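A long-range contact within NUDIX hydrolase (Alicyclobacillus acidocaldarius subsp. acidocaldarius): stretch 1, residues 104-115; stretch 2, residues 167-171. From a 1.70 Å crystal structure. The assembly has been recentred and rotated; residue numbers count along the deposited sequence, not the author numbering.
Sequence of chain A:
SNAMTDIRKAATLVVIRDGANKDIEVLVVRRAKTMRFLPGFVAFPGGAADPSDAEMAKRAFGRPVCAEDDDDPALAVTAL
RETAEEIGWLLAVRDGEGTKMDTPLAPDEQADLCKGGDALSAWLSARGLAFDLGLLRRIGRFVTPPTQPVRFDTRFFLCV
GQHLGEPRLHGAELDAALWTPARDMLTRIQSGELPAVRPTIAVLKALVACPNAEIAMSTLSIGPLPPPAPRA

Stretch 1, residues 104-115: PLAPDEQADLCK
Stretch 2 167-171: PRLHG

What ties the two stretches together most firmly? The guanidinium of Arg 168, which meets its acceptors edge-on. Arg 168 NH1 and NH2 both donate to Leu 105 O, at 2.9 and 2.8 Å, while NH2 also reaches Gln 110 OE1 at 2.8 Å; Arg 168 NE adds a weak bond to Gln 110 OE1 at 3.1 Å. Chi angles of -165°, -172°, 56° and -126° set this pose, with Pro 107 N over one guanidinium face.

How does Gln 110 answer? Its CA-to-CB bond points toward stretch 2, and the chain runs out extended (chi1 and chi2 t, chi3 6°); NE2 of Gln 110 donates to Arg 168 O at 2.9 Å, so its amide engages both side chain and backbone of one residue.

What backbone carries these groups? Leu 105 and Ala 106, the N-cap, lead into a helix beginning at Pro 107. Stretch 2 is irregular but extended: Arg 168 -130/128, Leu 169 -86/155, His 170 -129/133, then Gly 171 (73/-169).

Where does packing take over? At Ala 111 and His 170, whose CA atoms are 6.5 Å apart. With chi1 t and chi2 77°, the His 170 ring turns a face to Ala 111 CA, 3.9 Å from the ring centroid. Cys 114 CB approaches His 170 CD2 obliquely at 3.6 Å. A water joins Pro 107 O (2.7 Å) and His 170 ND1 (2.9 Å).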

# COMPACT_ATOMS: atom_id res chain seq x y z
N PRO A 104 -4.91 7.81 13.87
CA PRO A 104 -5.60 6.81 13.05
C PRO A 104 -7.03 7.29 12.78
O PRO A 104 -7.56 8.20 13.45
CB PRO A 104 -5.68 5.59 13.99
CG PRO A 104 -5.71 6.19 15.38
CD PRO A 104 -4.89 7.45 15.31
N LEU A 105 -7.68 6.61 11.86
CA LEU A 105 -9.10 6.85 11.63
C LEU A 105 -9.84 6.13 12.74
O LEU A 105 -9.43 5.06 13.20
CB LEU A 105 -9.51 6.21 10.28
CG LEU A 105 -8.91 6.83 9.04
CD1 LEU A 105 -9.11 5.88 7.85
CD2 LEU A 105 -9.57 8.21 8.75
N ALA A 106 -10.95 6.70 13.17
CA ALA A 106 -11.80 6.06 14.15
C ALA A 106 -12.47 4.86 13.41
O ALA A 106 -12.62 4.91 12.19
CB ALA A 106 -12.87 7.03 14.64
N PRO A 107 -12.88 3.80 14.13
CA PRO A 107 -13.58 2.67 13.47
C PRO A 107 -14.67 3.12 12.50
O PRO A 107 -14.73 2.59 11.39
CB PRO A 107 -14.18 1.90 14.65
CG PRO A 107 -13.31 2.19 15.78
CD PRO A 107 -12.78 3.58 15.59
N ASP A 108 -15.51 4.12 12.90
CA ASP A 108 -16.63 4.60 12.07
C ASP A 108 -16.18 5.28 10.78
O ASP A 108 -16.85 5.15 9.76
CB ASP A 108 -17.55 5.54 12.85
CG ASP A 108 -18.72 4.87 13.56
OD1 ASP A 108 -18.82 3.62 13.51
OD2 ASP A 108 -19.54 5.60 14.16
N GLU A 109 -15.06 6.00 10.82
CA GLU A 109 -14.54 6.68 9.61
C GLU A 109 -13.97 5.62 8.72
O GLU A 109 -14.17 5.69 7.52
CB GLU A 109 -13.44 7.71 9.97
CG GLU A 109 -13.94 8.79 10.92
CD GLU A 109 -12.88 9.76 11.39
OE1 GLU A 109 -11.84 9.30 11.91
OE2 GLU A 109 -13.09 10.98 11.22
N GLN A 110 -13.26 4.62 9.29
CA GLN A 110 -12.74 3.51 8.45
C GLN A 110 -13.94 2.77 7.83
O GLN A 110 -13.91 2.44 6.65
CB GLN A 110 -11.86 2.53 9.25
CG GLN A 110 -11.27 1.40 8.40
CD GLN A 110 -10.38 0.46 9.20
OE1 GLN A 110 -10.25 0.56 10.44
NE2 GLN A 110 -9.74 -0.46 8.51
N ALA A 111 -14.98 2.53 8.60
CA ALA A 111 -16.17 1.84 8.05
C ALA A 111 -16.75 2.62 6.86
O ALA A 111 -17.06 2.01 5.82
CB ALA A 111 -17.24 1.68 9.14
N ASP A 112 -16.88 3.96 7.00
CA ASP A 112 -17.37 4.87 5.96
C ASP A 112 -16.47 4.87 4.72
O ASP A 112 -16.98 4.95 3.61
CB ASP A 112 -17.47 6.31 6.51
CG ASP A 112 -18.72 6.55 7.35
OD1 ASP A 112 -19.54 5.61 7.48
OD2 ASP A 112 -18.85 7.66 7.90
N LEU A 113 -15.14 4.77 4.91
CA LEU A 113 -14.22 4.71 3.75
C LEU A 113 -14.39 3.40 3.00
O LEU A 113 -14.21 3.38 1.79
CB LEU A 113 -12.77 4.82 4.18
CG LEU A 113 -12.23 6.10 4.78
CD1 LEU A 113 -10.70 6.13 4.60
CD2 LEU A 113 -12.83 7.34 4.15
N CYS A 114 -14.75 2.31 3.71
CA CYS A 114 -14.94 1.00 3.07
C CYS A 114 -16.24 0.86 2.25
O CYS A 114 -16.40 -0.12 1.49
CB CYS A 114 -14.74 -0.14 4.06
SG CYS A 114 -13.06 -0.21 4.74
N LYS A 115 -17.13 1.87 2.35
CA LYS A 115 -18.35 1.94 1.54
C LYS A 115 -17.94 2.28 0.09
O LYS A 115 -18.76 2.19 -0.81
CB LYS A 115 -19.33 2.98 2.09
CG LYS A 115 -19.92 2.62 3.46
CD LYS A 115 -20.70 3.80 4.05
CE LYS A 115 -21.65 3.39 5.15
NZ LYS A 115 -20.95 3.00 6.40
N PRO A 167 -2.12 -1.86 12.92
CA PRO A 167 -3.17 -1.85 11.85
C PRO A 167 -4.48 -2.33 12.47
O PRO A 167 -4.49 -3.06 13.48
CB PRO A 167 -2.65 -2.91 10.84
CG PRO A 167 -1.78 -3.81 11.63
CD PRO A 167 -1.13 -2.93 12.70
N ARG A 168 -5.60 -1.84 11.95
CA ARG A 168 -6.91 -2.20 12.47
C ARG A 168 -7.73 -2.61 11.27
O ARG A 168 -7.87 -1.83 10.32
CB ARG A 168 -7.56 -1.04 13.16
CG ARG A 168 -8.76 -1.49 14.02
CD ARG A 168 -9.61 -0.34 14.59
NE ARG A 168 -10.07 0.52 13.50
CZ ARG A 168 -9.88 1.84 13.44
NH1 ARG A 168 -9.33 2.48 14.47
NH2 ARG A 168 -10.30 2.52 12.40
N LEU A 169 -8.33 -3.80 11.37
CA LEU A 169 -9.15 -4.33 10.30
C LEU A 169 -10.57 -3.82 10.39
O LEU A 169 -11.07 -3.55 11.49
CB LEU A 169 -9.15 -5.89 10.36
CG LEU A 169 -7.78 -6.56 10.24
CD1 LEU A 169 -7.95 -8.11 10.34
CD2 LEU A 169 -7.14 -6.18 8.91
N HIS A 170 -11.26 -3.79 9.23
CA HIS A 170 -12.68 -3.51 9.09
C HIS A 170 -13.23 -4.64 8.25
O HIS A 170 -12.67 -4.95 7.20
CB HIS A 170 -12.95 -2.20 8.34
CG HIS A 170 -14.42 -2.04 8.04
ND1 HIS A 170 -15.32 -1.64 9.03
CD2 HIS A 170 -15.12 -2.36 6.92
CE1 HIS A 170 -16.52 -1.71 8.48
NE2 HIS A 170 -16.47 -2.16 7.22
N GLY A 171 -14.34 -5.23 8.67
CA GLY A 171 -14.94 -6.27 7.85
C GLY A 171 -14.17 -7.58 7.85
O GLY A 171 -13.20 -7.74 8.61
O HOH W 1 -14.45 -0.12 11.35